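Local structure of coenzyme Q-binding protein COQ10 START domain-containing protein (Deinococcus radiodurans R1, 3GGN) at residues P15-W23 with F93-V104; L32-E40 with S47-A55. The protein is of unknown function but carries a START-like domain of the polyketide cyclase and lipid transport family, and so probably binds a hydrophobic ligand. All coordinates share one frame; numbering follows the deposited sequence.

Interaction 1 (P15-W23 with F93-V104); sequences PAEQLYAVW and FRPAPGARGTEV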
# COMPACT_ATOMS: atom_id res chain seq x y z
N PRO B 15 3.03 2.98 -19.09
CA PRO B 15 3.58 4.20 -19.71
C PRO B 15 4.16 5.16 -18.66
O PRO B 15 3.65 5.26 -17.54
CB PRO B 15 2.38 4.79 -20.43
CG PRO B 15 1.56 3.57 -20.79
CD PRO B 15 1.64 2.76 -19.51
N ALA B 16 5.21 5.88 -19.05
CA ALA B 16 5.88 6.83 -18.16
C ALA B 16 4.96 7.90 -17.57
O ALA B 16 4.98 8.14 -16.36
CB ALA B 16 7.06 7.50 -18.89
N GLU B 17 4.17 8.54 -18.42
CA GLU B 17 3.24 9.58 -17.98
C GLU B 17 2.36 9.13 -16.82
O GLU B 17 2.18 9.85 -15.84
CB GLU B 17 2.34 10.02 -19.15
CG GLU B 17 3.03 10.80 -20.26
CD GLU B 17 3.47 12.20 -19.84
OE1 GLU B 17 2.74 12.86 -19.07
OE2 GLU B 17 4.55 12.64 -20.29
N GLN B 18 1.80 7.93 -16.95
CA GLN B 18 0.93 7.39 -15.91
C GLN B 18 1.65 7.27 -14.57
O GLN B 18 1.13 7.72 -13.55
CB GLN B 18 0.41 6.03 -16.33
CG GLN B 18 -0.57 5.42 -15.35
CD GLN B 18 -0.99 4.02 -15.75
OE1 GLN B 18 -1.29 3.75 -16.92
NE2 GLN B 18 -1.02 3.11 -14.78
N LEU B 19 2.83 6.67 -14.58
CA LEU B 19 3.61 6.48 -13.36
C LEU B 19 4.03 7.81 -12.77
O LEU B 19 4.01 7.99 -11.54
CB LEU B 19 4.85 5.63 -13.66
CG LEU B 19 4.51 4.28 -14.28
CD1 LEU B 19 5.79 3.62 -14.76
CD2 LEU B 19 3.78 3.39 -13.26
N TYR B 20 4.43 8.73 -13.64
CA TYR B 20 4.83 10.07 -13.22
C TYR B 20 3.66 10.74 -12.51
O TYR B 20 3.84 11.42 -11.50
CB TYR B 20 5.23 10.91 -14.43
CG TYR B 20 5.18 12.40 -14.19
CD1 TYR B 20 6.31 13.11 -13.75
CD2 TYR B 20 4.00 13.11 -14.40
CE1 TYR B 20 6.25 14.49 -13.51
CE2 TYR B 20 3.94 14.48 -14.17
CZ TYR B 20 5.06 15.16 -13.73
OH TYR B 20 4.98 16.52 -13.52
N ALA B 21 2.46 10.51 -13.04
CA ALA B 21 1.24 11.10 -12.49
C ALA B 21 1.01 10.75 -11.03
O ALA B 21 0.57 11.60 -10.24
CB ALA B 21 0.04 10.66 -13.32
N VAL B 22 1.29 9.51 -10.65
CA VAL B 22 1.11 9.09 -9.26
C VAL B 22 2.11 9.84 -8.38
O VAL B 22 1.72 10.49 -7.41
CB VAL B 22 1.32 7.56 -9.09
CG1 VAL B 22 1.16 7.17 -7.63
CG2 VAL B 22 0.31 6.80 -9.95
N TRP B 23 3.39 9.75 -8.74
CA TRP B 23 4.44 10.41 -7.97
C TRP B 23 4.28 11.93 -7.85
O TRP B 23 4.62 12.50 -6.82
CB TRP B 23 5.81 10.10 -8.56
CG TRP B 23 6.25 8.70 -8.30
CD1 TRP B 23 5.82 7.58 -8.93
CD2 TRP B 23 7.14 8.27 -7.27
NE1 TRP B 23 6.38 6.46 -8.36
CE2 TRP B 23 7.20 6.86 -7.33
CE3 TRP B 23 7.89 8.93 -6.29
CZ2 TRP B 23 7.98 6.09 -6.45
CZ3 TRP B 23 8.67 8.18 -5.42
CH2 TRP B 23 8.71 6.77 -5.51
N PHE B 93 11.83 8.58 -14.76
CA PHE B 93 10.93 7.66 -15.45
C PHE B 93 11.59 7.46 -16.80
O PHE B 93 11.44 8.28 -17.71
CB PHE B 93 9.54 8.28 -15.59
CG PHE B 93 8.89 8.57 -14.26
CD1 PHE B 93 8.31 7.55 -13.52
CD2 PHE B 93 8.91 9.86 -13.73
CE1 PHE B 93 7.77 7.80 -12.26
CE2 PHE B 93 8.37 10.13 -12.47
CZ PHE B 93 7.79 9.09 -11.73
N ARG B 94 12.35 6.37 -16.91
CA ARG B 94 13.10 6.08 -18.12
C ARG B 94 12.57 4.89 -18.90
O ARG B 94 11.95 3.99 -18.34
CB ARG B 94 14.56 5.79 -17.76
CG ARG B 94 15.10 6.63 -16.64
CD ARG B 94 16.57 6.33 -16.36
NE ARG B 94 16.84 4.93 -16.05
CZ ARG B 94 18.03 4.48 -15.66
NH1 ARG B 94 19.05 5.31 -15.55
NH2 ARG B 94 18.21 3.20 -15.40
N PRO B 95 12.84 4.85 -20.21
CA PRO B 95 12.38 3.75 -21.05
C PRO B 95 13.17 2.50 -20.66
O PRO B 95 14.39 2.55 -20.57
CB PRO B 95 12.73 4.21 -22.46
CG PRO B 95 12.74 5.72 -22.35
CD PRO B 95 13.43 5.92 -21.03
N ALA B 96 12.47 1.40 -20.42
CA ALA B 96 13.12 0.15 -20.04
C ALA B 96 13.81 -0.47 -21.25
O ALA B 96 13.20 -0.63 -22.30
CB ALA B 96 12.10 -0.82 -19.47
N PRO B 97 15.10 -0.84 -21.11
CA PRO B 97 15.87 -1.45 -22.19
C PRO B 97 15.13 -2.59 -22.88
O PRO B 97 14.86 -2.53 -24.08
CB PRO B 97 17.13 -1.93 -21.49
CG PRO B 97 17.34 -0.87 -20.46
CD PRO B 97 15.94 -0.67 -19.91
N GLY B 98 14.81 -3.62 -22.12
CA GLY B 98 14.11 -4.76 -22.68
C GLY B 98 13.22 -4.38 -23.84
O GLY B 98 13.59 -4.53 -25.01
N ALA B 99 12.03 -3.88 -23.51
CA ALA B 99 11.05 -3.47 -24.51
C ALA B 99 9.79 -3.07 -23.76
O ALA B 99 9.27 -3.84 -22.94
CB ALA B 99 10.75 -4.62 -25.46
N ARG B 100 9.29 -1.87 -24.03
CA ARG B 100 8.09 -1.38 -23.36
C ARG B 100 8.35 -1.29 -21.86
O ARG B 100 9.37 -1.77 -21.36
CB ARG B 100 6.91 -2.32 -23.64
N GLY B 101 7.42 -0.68 -21.15
CA GLY B 101 7.60 -0.54 -19.72
C GLY B 101 8.53 0.61 -19.40
O GLY B 101 9.35 1.03 -20.22
N THR B 102 8.41 1.11 -18.18
CA THR B 102 9.20 2.24 -17.72
C THR B 102 10.00 1.84 -16.49
O THR B 102 9.49 1.15 -15.61
CB THR B 102 8.28 3.40 -17.32
OG1 THR B 102 7.36 3.66 -18.39
CG2 THR B 102 9.09 4.66 -17.03
N GLU B 103 11.26 2.26 -16.44
CA GLU B 103 12.07 1.95 -15.28
C GLU B 103 12.04 3.18 -14.39
O GLU B 103 12.52 4.25 -14.77
CB GLU B 103 13.51 1.61 -15.67
CG GLU B 103 14.42 1.40 -14.47
CD GLU B 103 15.83 0.99 -14.85
OE1 GLU B 103 16.39 1.63 -15.77
OE2 GLU B 103 16.37 0.05 -14.24
N VAL B 104 11.46 3.03 -13.21
CA VAL B 104 11.37 4.11 -12.23
C VAL B 104 12.61 4.04 -11.36
O VAL B 104 12.86 3.02 -10.72
CB VAL B 104 10.12 3.95 -11.34
CG1 VAL B 104 10.11 5.03 -10.26
CG2 VAL B 104 8.85 4.04 -12.18

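Interaction 2 (L32-E40 with S47-A55); sequences LMTHLRSVE and SRWTVEAPA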
# COMPACT_ATOMS: atom_id res chain seq x y z
N LEU B 32 3.55 5.92 -1.29
CA LEU B 32 4.67 5.42 -2.09
C LEU B 32 5.93 5.26 -1.25
O LEU B 32 6.60 4.23 -1.31
CB LEU B 32 4.96 6.38 -3.26
CG LEU B 32 3.84 6.60 -4.29
CD1 LEU B 32 4.28 7.63 -5.32
CD2 LEU B 32 3.52 5.28 -4.96
N MET B 33 6.26 6.29 -0.47
CA MET B 33 7.44 6.27 0.40
C MET B 33 6.91 6.19 1.84
O MET B 33 6.53 7.20 2.43
CB MET B 33 8.26 7.54 0.21
CG MET B 33 8.52 7.89 -1.24
SD MET B 33 9.81 9.13 -1.48
CE MET B 33 10.95 8.16 -2.39
N THR B 34 6.90 4.98 2.39
CA THR B 34 6.36 4.77 3.72
C THR B 34 7.07 5.41 4.91
O THR B 34 6.49 5.50 5.99
CB THR B 34 6.18 3.26 3.99
OG1 THR B 34 7.44 2.59 3.87
CG2 THR B 34 5.21 2.67 2.98
N HIS B 35 8.30 5.87 4.72
CA HIS B 35 9.01 6.52 5.83
C HIS B 35 8.44 7.92 6.10
O HIS B 35 8.69 8.51 7.15
CB HIS B 35 10.51 6.61 5.56
CG HIS B 35 10.86 7.26 4.25
ND1 HIS B 35 10.51 6.72 3.04
CD2 HIS B 35 11.55 8.39 3.98
CE1 HIS B 35 10.97 7.49 2.07
NE2 HIS B 35 11.60 8.51 2.61
N LEU B 36 7.68 8.44 5.15
CA LEU B 36 7.09 9.77 5.27
C LEU B 36 5.72 9.69 5.94
O LEU B 36 4.96 8.76 5.70
CB LEU B 36 6.94 10.41 3.89
CG LEU B 36 8.21 10.67 3.09
CD1 LEU B 36 7.84 11.30 1.75
CD2 LEU B 36 9.15 11.59 3.88
N ARG B 37 5.41 10.68 6.77
CA ARG B 37 4.13 10.73 7.45
C ARG B 37 3.16 11.57 6.63
O ARG B 37 2.02 11.17 6.39
CB ARG B 37 4.27 11.34 8.85
CG ARG B 37 2.96 11.46 9.60
CD ARG B 37 3.09 12.34 10.83
NE ARG B 37 1.82 12.52 11.52
CZ ARG B 37 1.20 11.57 12.23
NH1 ARG B 37 1.75 10.37 12.35
NH2 ARG B 37 0.04 11.83 12.82
N SER B 38 3.62 12.75 6.19
CA SER B 38 2.77 13.63 5.40
C SER B 38 3.55 14.60 4.51
O SER B 38 4.70 14.96 4.80
CB SER B 38 1.85 14.43 6.32
OG SER B 38 2.60 15.35 7.11
N VAL B 39 2.91 15.00 3.41
CA VAL B 39 3.48 15.95 2.47
C VAL B 39 2.35 16.92 2.16
O VAL B 39 1.29 16.52 1.68
CB VAL B 39 3.96 15.27 1.17
CG1 VAL B 39 4.55 16.31 0.22
CG2 VAL B 39 5.01 14.21 1.49
N GLU B 40 2.59 18.20 2.43
CA GLU B 40 1.59 19.24 2.22
C GLU B 40 2.06 20.28 1.20
O GLU B 40 3.17 20.78 1.29
CB GLU B 40 1.30 19.94 3.55
CG GLU B 40 0.12 20.89 3.55
CD GLU B 40 0.24 21.97 4.61
OE1 GLU B 40 0.88 21.71 5.66
OE2 GLU B 40 -0.30 23.07 4.41
N SER B 47 6.48 22.81 -0.49
CA SER B 47 5.69 21.85 0.26
C SER B 47 6.30 21.63 1.64
O SER B 47 7.48 21.88 1.85
CB SER B 47 5.59 20.53 -0.51
OG SER B 47 6.86 20.13 -1.01
N ARG B 48 5.49 21.17 2.58
CA ARG B 48 5.93 20.89 3.94
C ARG B 48 5.94 19.38 4.14
O ARG B 48 4.93 18.72 3.93
CB ARG B 48 4.96 21.51 4.95
CG ARG B 48 5.33 21.26 6.40
CD ARG B 48 5.32 22.58 7.16
NE ARG B 48 6.21 23.54 6.51
CZ ARG B 48 6.24 24.84 6.79
NH1 ARG B 48 5.43 25.35 7.70
NH2 ARG B 48 7.09 25.63 6.14
N TRP B 49 7.09 18.84 4.53
CA TRP B 49 7.24 17.41 4.75
C TRP B 49 7.30 17.09 6.24
O TRP B 49 7.74 17.91 7.05
CB TRP B 49 8.51 16.92 4.05
CG TRP B 49 8.47 17.05 2.55
CD1 TRP B 49 8.12 18.16 1.82
CD2 TRP B 49 8.79 16.04 1.59
NE1 TRP B 49 8.19 17.89 0.47
CE2 TRP B 49 8.60 16.60 0.30
CE3 TRP B 49 9.21 14.71 1.69
CZ2 TRP B 49 8.83 15.87 -0.87
CZ3 TRP B 49 9.44 13.98 0.52
CH2 TRP B 49 9.25 14.57 -0.74
N THR B 50 6.85 15.89 6.61
CA THR B 50 6.83 15.45 8.00
C THR B 50 7.08 13.94 8.12
O THR B 50 6.56 13.16 7.32
CB THR B 50 5.47 15.76 8.64
OG1 THR B 50 5.14 17.14 8.42
CG2 THR B 50 5.51 15.49 10.15
N VAL B 51 7.87 13.56 9.12
CA VAL B 51 8.18 12.15 9.39
C VAL B 51 8.01 11.86 10.88
O VAL B 51 8.07 12.77 11.71
CB VAL B 51 9.63 11.79 9.00
CG1 VAL B 51 9.79 11.83 7.49
CG2 VAL B 51 10.59 12.76 9.68
N GLU B 52 7.82 10.59 11.22
CA GLU B 52 7.64 10.17 12.61
C GLU B 52 8.96 10.10 13.39
O GLU B 52 9.81 9.25 13.12
CB GLU B 52 6.95 8.81 12.66
CG GLU B 52 5.46 8.88 12.45
CD GLU B 52 4.76 9.58 13.59
OE1 GLU B 52 4.76 9.03 14.71
OE2 GLU B 52 4.21 10.68 13.38
N ALA B 53 9.11 11.00 14.35
CA ALA B 53 10.32 11.05 15.17
C ALA B 53 10.18 10.17 16.40
O ALA B 53 9.08 9.97 16.92
CB ALA B 53 10.62 12.48 15.58
N PRO B 54 11.31 9.64 16.87
CA PRO B 54 11.34 8.76 18.04
C PRO B 54 10.64 9.37 19.25
O PRO B 54 10.51 10.59 19.35
CB PRO B 54 12.79 8.44 18.39
N ALA B 55 10.19 8.51 20.15
CA ALA B 55 9.48 8.91 21.36
C ALA B 55 10.02 10.18 22.01
O ALA B 55 9.25 11.00 22.51
CB ALA B 55 9.48 7.77 22.37
O HOH W 1 7.24 8.59 9.35
O HOH W 2 3.77 17.78 6.29

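Interaction 1 (P15-W23 with F93-V104)
F93 swings its CG anti to its own carbonyl carbon (chi1 -62°), which carries the ring off strand 93-95 and onto helix 16-23, while Y20 takes CG anti to the backbone N (chi1 159°), which turns the phenol away and leaves CA and CB of Y20 against the F93 ring. One face of the phenyl ring receives the CA of Y20 in a CH-pi contact, with Y20 CA 3.7 Å from the F93 ring centroid. The two side chains cross at about a right angle, ring planes 79° apart, and F93 CE2 sits at the edge of the tyrosine ring. On the helical turn that follows, W23 offers its indole face to the edge of F93 in an offset edge-to-face pair, where W23 CD1 comes to 3.7 Å from F93 CZ. A flat, wholly apolar phenyl ring suits this place, since it can lie against the helix backbone and still meet a second aromatic with its edge.

A16 begins the helix with a methyl small enough to let strand 102-104 come near. T102 places its CB 3.6 Å from L19 CD1, the two side chains meeting tip to tip, and its OG1 is hydrogen-bonded to the carbonyl of K14, so the hydroxyl is satisfied as the rest of the residue packs. L19 CD1 also reaches V104 CG2 at 4.0 Å. The Y20 hydroxyl, at the end that leads away from F93, is hydrogen-bonded to D69.

F140 of helix 130-146 touches L19 and meets the W23 ring edge-to-face. The short helix 16-24, following strand 4-12, thus seats Y20 and W23 around F93 at one end of the antiparallel sheet, an arrangement that belongs to the helix-grip fold of the Bet v 1-like clan.

Interaction 2 (L32-E40 with S47-A55)
R37 and S38 turn both their backbone N-H groups on the carbonyl of T50, which defines a classic beta bulge: R37 N lies 2.8 Å from T50 O, S38 N makes the longer bond to the same oxygen, and T50 N returns a bond to S38 O. From V39 and W49 onward the pairing is regular and antiparallel, and E40 and R48 exchange two bonds, with R48 N 2.7 Å from E40 O. These bonds build the hairpin of strands 36-41 and 46-52, which forms one border of the domain's curved sheet.

Apolar contacts gather on the side of the hairpin that carries V39 and W49. V39 lays CG1 over the indole, 4.1 Å from the centroid of the five-membered ring, and L36 CD1 reaches W49 CZ3. The broad indole can serve both neighbours, and it also stacks on W77.

Among the polar links, W49 NE1 donates to S47 OG at 3.0 Å, nearly in the ring plane, which helps fix the ring's rotation. S38 and T50 point to the opposite face from V39 and W49, where hydroxyls suit because both bond one water, held also by R48 O. A second water runs from H35 O to E52 N.

In the salt bridge R37, extended from CG to NE, brings NH1 within 2.7 Å of E52 OE2, the guanidinium and carboxylate planes 42° apart. L146 of the second subunit packs on R37.

Overall arrangement
Interaction 2 is nested along the chain inside the loop closed by interaction 1: strands 36-41 and 46-52 follow helix 16-24, and strands 86-95 and 102-111 come much later. The centres of the two interactions lie 25 Å apart, on opposite sides of the chain's centre, yet both reach the same antiparallel sheet, interaction 1 through strands 86-95 and 102-111, interaction 2 through the hairpin, which supplies an outermost strand. W23 CD2 packs 3.5 Å from L32 CD1 and M33 also touches the indole, so the end of helix 16-24 meets the end of helix 29-32 and M33 between the two regions. A sheet curved round the long helix 130-146 is consistent with a ligand-holding START-like domain, although no ligand site is established here.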